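Local coordinates for protein Blo t 1 allergen (Blomia tropicalis, PDB 5JT8) that is a mite allergen of the papain-like cysteine protease family, probably cleaving peptide bonds once its inhibitory propeptide is removed, at residues E74-S79 with F261-N266; Q121-T126 with L149-K154; N180-G185 with M209-C214. One frame throughout, in Å; residues are numbered along the deposited sequence.

Contact 1. Residues E74-S79 with F261-N266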
loop_
_atom_site.group_PDB
_atom_site.type_symbol
_atom_site.label_atom_id
_atom_site.label_comp_id
_atom_site.label_asym_id
_atom_site.label_seq_id
_atom_site.Cartn_x
_atom_site.Cartn_y
_atom_site.Cartn_z
ATOM N N GLU A 74 -11.965 4.432 -8.823
ATOM C CA GLU A 74 -11.734 3.578 -9.991
ATOM C C GLU A 74 -12.123 2.113 -9.766
ATOM O O GLU A 74 -12.416 1.383 -10.715
ATOM C CB GLU A 74 -10.258 3.656 -10.406
ATOM C CG GLU A 74 -9.295 3.072 -9.371
ATOM C CD GLU A 74 -7.850 3.027 -9.850
ATOM O OE1 GLU A 74 -7.554 2.223 -10.761
ATOM O OE2 GLU A 74 -7.014 3.796 -9.320
ATOM N N TYR A 75 -12.128 1.692 -8.509
ATOM C CA TYR A 75 -12.372 0.298 -8.170
ATOM C C TYR A 75 -13.825 0.009 -7.795
ATOM O O TYR A 75 -14.174 -1.137 -7.519
ATOM C CB TYR A 75 -11.475 -0.118 -7.007
ATOM C CG TYR A 75 -9.990 -0.041 -7.279
ATOM C CD1 TYR A 75 -9.413 -0.774 -8.314
ATOM C CD2 TYR A 75 -9.155 0.734 -6.469
ATOM C CE1 TYR A 75 -8.058 -0.716 -8.557
ATOM C CE2 TYR A 75 -7.799 0.795 -6.703
ATOM C CZ TYR A 75 -7.253 0.068 -7.744
ATOM O OH TYR A 75 -5.896 0.124 -7.972
ATOM N N SER A 76 -14.660 1.045 -7.776
ATOM C CA SER A 76 -16.013 0.951 -7.213
ATOM C C SER A 76 -16.965 0.034 -7.976
ATOM O O SER A 76 -18.132 -0.112 -7.601
ATOM C CB SER A 76 -16.641 2.343 -7.132
ATOM O OG SER A 76 -15.897 3.191 -6.283
ATOM N N ASP A 77 -16.484 -0.580 -9.047
ATOM C CA ASP A 77 -17.342 -1.442 -9.843
ATOM C C ASP A 77 -17.157 -2.920 -9.473
ATOM O O ASP A 77 -17.817 -3.792 -10.034
ATOM C CB ASP A 77 -17.092 -1.203 -11.339
ATOM C CG ASP A 77 -15.648 -1.466 -11.752
ATOM O OD1 ASP A 77 -14.736 -1.316 -10.908
ATOM O OD2 ASP A 77 -15.426 -1.814 -12.934
ATOM N N MET A 78 -16.282 -3.200 -8.512
ATOM C CA MET A 78 -16.086 -4.574 -8.062
ATOM C C MET A 78 -16.729 -4.808 -6.697
ATOM O O MET A 78 -16.892 -3.879 -5.903
ATOM C CB MET A 78 -14.594 -4.918 -8.001
ATOM C CG MET A 78 -13.835 -4.639 -9.286
ATOM S SD MET A 78 -12.067 -5.007 -9.194
ATOM C CE MET A 78 -11.493 -4.177 -10.673
ATOM N N SER A 79 -17.093 -6.054 -6.425
ATOM C CA SER A 79 -17.564 -6.419 -5.097
ATOM C C SER A 79 -16.370 -6.528 -4.156
ATOM O O SER A 79 -15.225 -6.511 -4.601
ATOM C CB SER A 79 -18.337 -7.738 -5.137
ATOM O OG SER A 79 -17.527 -8.784 -5.641
ATOM N N PHE A 261 -12.077 1.334 4.473
ATOM C CA PHE A 261 -10.764 1.709 3.977
ATOM C C PHE A 261 -10.815 1.932 2.469
ATOM O O PHE A 261 -10.253 2.902 1.952
ATOM C CB PHE A 261 -9.712 0.651 4.315
ATOM C CG PHE A 261 -8.335 1.057 3.909
ATOM C CD1 PHE A 261 -7.572 1.879 4.736
ATOM C CD2 PHE A 261 -7.821 0.680 2.676
ATOM C CE1 PHE A 261 -6.309 2.280 4.359
ATOM C CE2 PHE A 261 -6.565 1.086 2.286
ATOM C CZ PHE A 261 -5.801 1.881 3.128
ATOM N N ARG A 262 -11.498 1.023 1.776
ATOM C CA ARG A 262 -11.674 1.083 0.321
ATOM C C ARG A 262 -12.098 2.457 -0.187
ATOM O O ARG A 262 -11.523 2.998 -1.140
ATOM C CB ARG A 262 -12.706 0.038 -0.104
ATOM C CG ARG A 262 -12.929 -0.107 -1.586
ATOM C CD ARG A 262 -13.812 -1.323 -1.854
ATOM N NE ARG A 262 -14.230 -1.389 -3.249
ATOM C CZ ARG A 262 -14.997 -2.345 -3.759
ATOM N NH1 ARG A 262 -15.439 -3.332 -2.989
ATOM N NH2 ARG A 262 -15.323 -2.306 -5.044
ATOM N N ASN A 263 -13.098 3.031 0.463
ATOM C CA ASN A 263 -13.688 4.270 -0.025
ATOM C C ASN A 263 -13.273 5.492 0.754
ATOM O O ASN A 263 -13.863 6.560 0.587
ATOM C CB ASN A 263 -15.206 4.156 -0.011
ATOM C CG ASN A 263 -15.703 3.161 -1.017
ATOM O OD1 ASN A 263 -15.752 3.452 -2.212
ATOM N ND2 ASN A 263 -16.060 1.972 -0.548
ATOM N N LEU A 264 -12.255 5.332 1.600
ATOM C CA LEU A 264 -11.798 6.416 2.469
ATOM C C LEU A 264 -11.455 7.693 1.704
ATOM O O LEU A 264 -10.759 7.645 0.693
ATOM C CB LEU A 264 -10.580 5.961 3.274
ATOM C CG LEU A 264 -10.048 6.911 4.348
ATOM C CD1 LEU A 264 -11.156 7.273 5.330
ATOM C CD2 LEU A 264 -8.876 6.265 5.087
ATOM N N GLY A 265 -11.970 8.824 2.186
ATOM C CA GLY A 265 -11.532 10.138 1.742
ATOM C C GLY A 265 -10.862 10.869 2.901
ATOM O O GLY A 265 -9.949 10.335 3.530
ATOM N N ASN A 266 -11.316 12.086 3.191
ATOM C CA ASN A 266 -10.876 12.815 4.380
ATOM C C ASN A 266 -11.422 12.215 5.679
ATOM O O ASN A 266 -12.477 11.569 5.679
ATOM C CB ASN A 266 -11.305 14.284 4.293
ATOM C CG ASN A 266 -10.445 15.095 3.335
ATOM O OD1 ASN A 266 -9.348 15.530 3.684
ATOM N ND2 ASN A 266 -10.951 15.317 2.128
HETATM O O HOH W 1 -16.059 1.632 -4.073
#

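Contact 2. Residues Q121-T126 with L149-K154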
loop_
_atom_site.group_PDB
_atom_site.type_symbol
_atom_site.label_atom_id
_atom_site.label_comp_id
_atom_site.label_asym_id
_atom_site.label_seq_id
_atom_site.Cartn_x
_atom_site.Cartn_y
_atom_site.Cartn_z
ATOM N N GLN A 121 6.643 16.090 6.170
ATOM C CA GLN A 121 7.073 17.422 6.567
ATOM C C GLN A 121 8.557 17.469 6.852
ATOM O O GLN A 121 9.140 18.543 6.883
ATOM C CB GLN A 121 6.294 17.905 7.799
ATOM C CG GLN A 121 4.922 18.464 7.447
ATOM C CD GLN A 121 4.043 18.674 8.655
ATOM O OE1 GLN A 121 4.422 19.363 9.602
ATOM N NE2 GLN A 121 2.852 18.088 8.629
ATOM N N LYS A 122 9.169 16.308 7.063
ATOM C CA LYS A 122 10.593 16.263 7.389
ATOM C C LYS A 122 11.443 16.060 6.131
ATOM O O LYS A 122 12.670 16.205 6.146
ATOM C CB LYS A 122 10.877 15.144 8.401
ATOM C CG LYS A 122 9.899 15.089 9.565
ATOM C CD LYS A 122 10.550 14.530 10.815
ATOM C CE LYS A 122 11.496 15.554 11.443
ATOM N NZ LYS A 122 12.092 15.073 12.726
ATOM N N ALA A 123 10.774 15.722 5.039
ATOM C CA ALA A 123 11.458 15.338 3.828
ATOM C C ALA A 123 10.513 15.567 2.674
ATOM O O ALA A 123 9.290 15.616 2.860
ATOM C CB ALA A 123 11.900 13.865 3.893
ATOM N N ARG A 124 11.073 15.739 1.487
ATOM C CA ARG A 124 10.242 15.875 0.311
ATOM C C ARG A 124 10.038 14.467 -0.178
ATOM O O ARG A 124 10.924 13.905 -0.793
ATOM C CB ARG A 124 10.893 16.761 -0.761
ATOM C CG ARG A 124 10.094 18.029 -1.072
ATOM C CD ARG A 124 10.599 18.771 -2.320
ATOM N NE ARG A 124 12.034 18.598 -2.536
ATOM C CZ ARG A 124 12.567 18.103 -3.652
ATOM N NH1 ARG A 124 11.782 17.743 -4.661
ATOM N NH2 ARG A 124 13.887 17.973 -3.764
ATOM N N LEU A 125 8.897 13.874 0.156
ATOM C CA LEU A 125 8.612 12.516 -0.286
ATOM C C LEU A 125 8.172 12.583 -1.723
ATOM O O LEU A 125 7.809 13.657 -2.209
ATOM C CB LEU A 125 7.545 11.865 0.583
ATOM C CG LEU A 125 8.023 11.708 2.022
ATOM C CD1 LEU A 125 6.970 10.974 2.848
ATOM C CD2 LEU A 125 9.368 10.984 2.047
ATOM N N THR A 126 8.218 11.453 -2.418
ATOM C CA THR A 126 7.887 11.470 -3.836
ATOM C C THR A 126 6.374 11.496 -4.009
ATOM O O THR A 126 5.616 11.201 -3.079
ATOM C CB THR A 126 8.498 10.262 -4.584
ATOM O OG1 THR A 126 7.982 9.046 -4.035
ATOM C CG2 THR A 126 10.028 10.275 -4.457
ATOM N N LEU A 149 13.709 6.884 1.517
ATOM C CA LEU A 149 15.048 6.837 2.091
ATOM C C LEU A 149 16.051 7.634 1.264
ATOM O O LEU A 149 16.915 8.293 1.838
ATOM C CB LEU A 149 15.511 5.385 2.245
ATOM C CG LEU A 149 14.712 4.590 3.274
ATOM C CD1 LEU A 149 15.214 3.135 3.403
ATOM C CD2 LEU A 149 14.750 5.285 4.632
ATOM N N TYR A 150 15.949 7.592 -0.073
ATOM C CA TYR A 150 16.871 8.381 -0.901
ATOM C C TYR A 150 16.626 9.864 -0.696
ATOM O O TYR A 150 17.559 10.673 -0.727
ATOM C CB TYR A 150 16.759 8.014 -2.394
ATOM C CG TYR A 150 17.609 6.810 -2.719
ATOM C CD1 TYR A 150 18.943 6.955 -3.091
ATOM C CD2 TYR A 150 17.100 5.533 -2.597
ATOM C CE1 TYR A 150 19.739 5.852 -3.351
ATOM C CE2 TYR A 150 17.880 4.419 -2.859
ATOM C CZ TYR A 150 19.199 4.584 -3.233
ATOM O OH TYR A 150 19.980 3.478 -3.492
ATOM N N SER A 151 15.376 10.233 -0.465
ATOM C CA SER A 151 15.069 11.646 -0.213
ATOM C C SER A 151 15.608 12.024 1.175
ATOM O O SER A 151 16.313 13.015 1.343
ATOM C CB SER A 151 13.560 11.902 -0.301
ATOM O OG SER A 151 13.272 13.287 -0.181
ATOM N N ILE A 152 15.292 11.191 2.158
ATOM C CA ILE A 152 15.687 11.450 3.532
ATOM C C ILE A 152 17.222 11.503 3.717
ATOM O O ILE A 152 17.749 12.446 4.305
ATOM C CB ILE A 152 15.084 10.395 4.462
ATOM C CG1 ILE A 152 13.553 10.521 4.467
ATOM C CG2 ILE A 152 15.627 10.570 5.862
ATOM C CD1 ILE A 152 12.841 9.365 5.171
ATOM N N GLN A 153 17.946 10.523 3.186
ATOM C CA GLN A 153 19.378 10.424 3.480
ATOM C C GLN A 153 20.264 11.098 2.436
ATOM O O GLN A 153 21.408 11.434 2.714
ATOM C CB GLN A 153 19.763 8.947 3.657
ATOM C CG GLN A 153 19.018 8.333 4.821
ATOM C CD GLN A 153 19.432 6.913 5.121
ATOM O OE1 GLN A 153 18.916 5.967 4.528
ATOM N NE2 GLN A 153 20.340 6.751 6.065
ATOM N N LYS A 154 19.742 11.334 1.243
ATOM C CA LYS A 154 20.591 11.897 0.195
ATOM C C LYS A 154 19.961 13.109 -0.474
ATOM O O LYS A 154 20.580 13.713 -1.320
ATOM C CB LYS A 154 20.924 10.818 -0.861
ATOM C CG LYS A 154 21.654 9.600 -0.298
ATOM C CD LYS A 154 21.758 8.448 -1.311
ATOM C CE LYS A 154 22.988 8.564 -2.214
ATOM N NZ LYS A 154 24.265 8.605 -1.436
HETATM O O HOH W 2 14.059 15.758 1.712
#

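Contact 3. Residues N180-G185 with M209-C214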
loop_
_atom_site.group_PDB
_atom_site.type_symbol
_atom_site.label_atom_id
_atom_site.label_comp_id
_atom_site.label_asym_id
_atom_site.label_seq_id
_atom_site.Cartn_x
_atom_site.Cartn_y
_atom_site.Cartn_z
ATOM N N ASN A 180 4.168 -12.951 -7.321
ATOM C CA ASN A 180 3.280 -13.386 -8.396
ATOM C C ASN A 180 2.791 -12.238 -9.299
ATOM O O ASN A 180 1.675 -12.267 -9.829
ATOM C CB ASN A 180 2.102 -14.154 -7.785
ATOM C CG ASN A 180 2.571 -15.278 -6.866
ATOM O OD1 ASN A 180 2.933 -16.355 -7.336
ATOM N ND2 ASN A 180 2.607 -15.014 -5.554
ATOM N N GLY A 181 3.649 -11.236 -9.479
ATOM C CA GLY A 181 3.392 -10.141 -10.401
ATOM C C GLY A 181 2.180 -9.328 -10.022
ATOM O O GLY A 181 2.081 -8.841 -8.903
ATOM N N CYS A 182 1.249 -9.183 -10.961
ATOM C CA CYS A 182 -0.008 -8.504 -10.679
ATOM C C CYS A 182 -0.958 -9.395 -9.902
ATOM O O CYS A 182 -2.077 -8.996 -9.610
ATOM C CB CYS A 182 -0.690 -8.048 -11.974
ATOM S SG CYS A 182 0.114 -6.647 -12.786
ATOM N N GLY A 183 -0.528 -10.619 -9.610
ATOM C CA GLY A 183 -1.376 -11.565 -8.908
ATOM C C GLY A 183 -1.389 -11.258 -7.429
ATOM O O GLY A 183 -2.440 -11.102 -6.819
ATOM N N SER A 184 -0.190 -11.142 -6.876
ATOM C CA SER A 184 0.040 -10.944 -5.460
ATOM C C SER A 184 1.542 -10.914 -5.262
ATOM O O SER A 184 2.290 -11.373 -6.125
ATOM C CB SER A 184 -0.575 -12.063 -4.628
ATOM O OG SER A 184 0.174 -13.257 -4.772
ATOM N N GLY A 185 1.995 -10.389 -4.128
ATOM C CA GLY A 185 3.421 -10.280 -3.898
ATOM C C GLY A 185 3.806 -9.862 -2.497
ATOM O O GLY A 185 2.959 -9.610 -1.643
ATOM N N MET A 209 0.885 -1.738 -15.619
ATOM C CA MET A 209 -0.066 -2.477 -14.779
ATOM C C MET A 209 -0.435 -3.856 -15.359
ATOM O O MET A 209 -1.606 -4.198 -15.523
ATOM C CB MET A 209 -1.328 -1.634 -14.513
ATOM C CG MET A 209 -2.115 -1.174 -15.711
ATOM S SD MET A 209 -3.263 0.148 -15.312
ATOM C CE MET A 209 -2.105 1.463 -14.927
ATOM N N ARG A 210 0.593 -4.640 -15.665
ATOM C CA ARG A 210 0.410 -6.002 -16.131
ATOM C C ARG A 210 1.696 -6.787 -15.933
ATOM O O ARG A 210 2.788 -6.225 -15.913
ATOM C CB ARG A 210 -0.013 -6.030 -17.599
ATOM C CG ARG A 210 1.076 -5.623 -18.566
ATOM C CD ARG A 210 0.473 -5.194 -19.890
ATOM N NE ARG A 210 1.483 -4.752 -20.848
ATOM C CZ ARG A 210 1.204 -4.077 -21.961
ATOM N NH1 ARG A 210 -0.058 -3.769 -22.247
ATOM N NH2 ARG A 210 2.183 -3.711 -22.782
ATOM N N THR A 211 1.565 -8.094 -15.783
ATOM C CA THR A 211 2.736 -8.949 -15.659
ATOM C C THR A 211 3.395 -9.161 -17.017
ATOM O O THR A 211 2.756 -9.633 -17.959
ATOM C CB THR A 211 2.360 -10.298 -15.025
ATOM O OG1 THR A 211 1.735 -10.044 -13.762
ATOM C CG2 THR A 211 3.599 -11.150 -14.796
ATOM N N GLN A 212 4.660 -8.780 -17.124
ATOM C CA GLN A 212 5.397 -8.947 -18.372
ATOM C C GLN A 212 6.564 -9.881 -18.176
ATOM O O GLN A 212 6.859 -10.282 -17.050
ATOM C CB GLN A 212 5.912 -7.607 -18.894
ATOM C CG GLN A 212 4.842 -6.548 -19.058
ATOM C CD GLN A 212 5.424 -5.160 -19.251
ATOM O OE1 GLN A 212 6.501 -4.839 -18.739
ATOM N NE2 GLN A 212 4.713 -4.335 -19.988
ATOM N N TRP A 213 7.233 -10.210 -19.273
ATOM C CA TRP A 213 8.507 -10.899 -19.208
ATOM C C TRP A 213 9.598 -9.951 -18.732
ATOM O O TRP A 213 9.753 -8.848 -19.267
ATOM C CB TRP A 213 8.880 -11.483 -20.568
ATOM C CG TRP A 213 8.490 -12.905 -20.718
ATOM C CD1 TRP A 213 7.307 -13.378 -21.198
ATOM C CD2 TRP A 213 9.278 -14.059 -20.380
ATOM N NE1 TRP A 213 7.306 -14.750 -21.184
ATOM C CE2 TRP A 213 8.505 -15.193 -20.692
ATOM C CE3 TRP A 213 10.561 -14.240 -19.854
ATOM C CZ2 TRP A 213 8.975 -16.494 -20.500
ATOM C CZ3 TRP A 213 11.026 -15.532 -19.659
ATOM C CH2 TRP A 213 10.234 -16.641 -19.985
ATOM N N CYS A 214 10.347 -10.391 -17.726
ATOM C CA CYS A 214 11.402 -9.578 -17.139
ATOM C C CYS A 214 12.453 -9.218 -18.177
ATOM O O CYS A 214 12.949 -10.067 -18.926
ATOM C CB CYS A 214 12.059 -10.303 -15.960
ATOM S SG CYS A 214 13.535 -9.494 -15.297
#

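Contact 1. Residues E74-S79 with F261-N266
Arg262 reaches edge-on toward the turn formed by Tyr75 to Met78, with Tyr75 O and Met78 O both lying near its guanidinium plane. Its CG stands anti to the backbone N (chi1 -175°), and the chain stays extended from there to NE. Arg262 NH2 donates to Tyr75 O at 3.0 Å, approaching from above the carbonyl plane. Met78 N reaches the same oxygen from the opposite face, closing the type I turn at 3.1 Å, so Tyr75 O is gripped by two donors. NH2 also points almost straight at Met78 O; the modelled separation is so short that its exact value is doubtful, and NH1 adds a weak bond to that oxygen. The turn belongs to the propeptide, while Arg262 ends helix 259-262 of the protease, in a position consistent with the prosegment-binding loop of papain-like proenzymes. The arginine side chain also touches Gln55 of helix 42-62 and Phe83 of helix 80-88. Nearby a water donates to Ser76 OG at 2.7 Å and to Asn263 OD1 at 2.6 Å, bridging two groups 4.1 Å apart. Asn73 N also bonds Ser76 OG, and Asn263 ND2 turns back to Asn259 O. The Tyr75 ring leads away from Arg262, its OH bonded to Gly132 O.

Contact 2. Residues Q121-T126 with L149-K154
With OG anti to its own backbone N (chi1 -175°), Ser151 directs its hydroxyl outward from the helix to the backbone of Arg124, while the next residue, Ile152, holds CG1 beside its N (chi1 -65°) and close to Ala123. Ser151 and Ile152 sit near the C-terminal end of helix 139-154, the long central helix of the papain fold, and the extended chain leaving the short helix 119-122 runs past them. Ser151 OG donates to Arg124 O at 2.5 Å, a short bond whose donor stands 40° above the carbonyl plane. Ser151 CB also approaches Arg124 O, at 3.3 Å, so that oxygen is met by both atoms of the serine side chain. The apolar half of the contact is small: Ala123 CB points toward the helix and touches Ile152 CG1 at 3.8 Å, with Trp119 and Pro249 also packing on the isoleucine. Leu125 makes no close side-chain contact with the helix and lies against Trp119 and Arg120. Farther along, Thr126 OG1 bonds Glu147 of the same long helix, so the connection continues beyond Ser151; separately, Thr126 O accepts from Arg300 of strand 294-300. The Arg124 side chain is poorly ordered; it is the backbone of this residue that makes the polar contact. A water completes the link, accepting from Arg124 N at 3.0 Å and donating to Ser151 OG at 3.2 Å.

Contact 3. Residues N180-G185 with M209-C214
The flat groups that meet between Cys182 and the chain from Met209 to Thr211 are peptides. The peptide joining Gly181 to Cys182 turns its N-H toward Thr211 OG1, while its carbonyl oxygen, Gly181 O, accepts from Trp138 NE1. The peptide joining Met209 to Arg210 has Cys182 SG over one face, and the sulfur sits closest to Arg210 CA, at 3.4 Å. Arg210's own side chain points away from the 180-185 segment, and it is the Arg210 backbone that packs against the sulfur. The hydrogen bond from Cys182 N to Thr211 OG1 is 3.0 Å long and nearly straight, at 173°; Thr211 places OG1 anti to its carbonyl carbon (chi1 -56°), on the side of the cysteine. Cys182 CB lies 3.6 Å from Thr211 OG1. Gly181 comes near as well, its CA 3.7 Å from Thr211 OG1, and having no side chain it lets the threonine in so close. Residues Asn180 to Gly183 form a type II' turn, with Gly181 in its second position at a positive phi of 63° and Gly183 N bonded to Asn180 O at 2.8 Å. In papain-like proteases the chain following this cysteine borders the substrate cleft, which is probably true of Ser184 and Gly185 here. Cys182 is joined to Cys134, three residues before the oxidised Cys137, and Met209 packs on Cys134. Covalent bond, amide hydrogen bond and sulfur packing therefore converge on Cys182, tying the 209-211 chain to the turn and, through the disulfide, to the segment leading to Cys137.

How the contacts relate
Contact 1 joins propeptide to protease, whereas contacts 2 and 3 lie wholly within the protease; both are nested inside the long loop that contact 1 closes. The chain leading to Cys137 relates them: contacts 1 and 3 both hold it between Gln130 and Cys134. Just beyond comes Cys137, the expected nucleophile by family, found oxidised, and then the helix whose far end makes contact 2. Contacts 1 and 3 approach to about 7 Å between nearest atoms, with centres 22 Å apart. Contact 2 is remote: its centre lies 29 Å from that of contact 1, on the opposite side of the chain's centre, and 28 Å from that of contact 3.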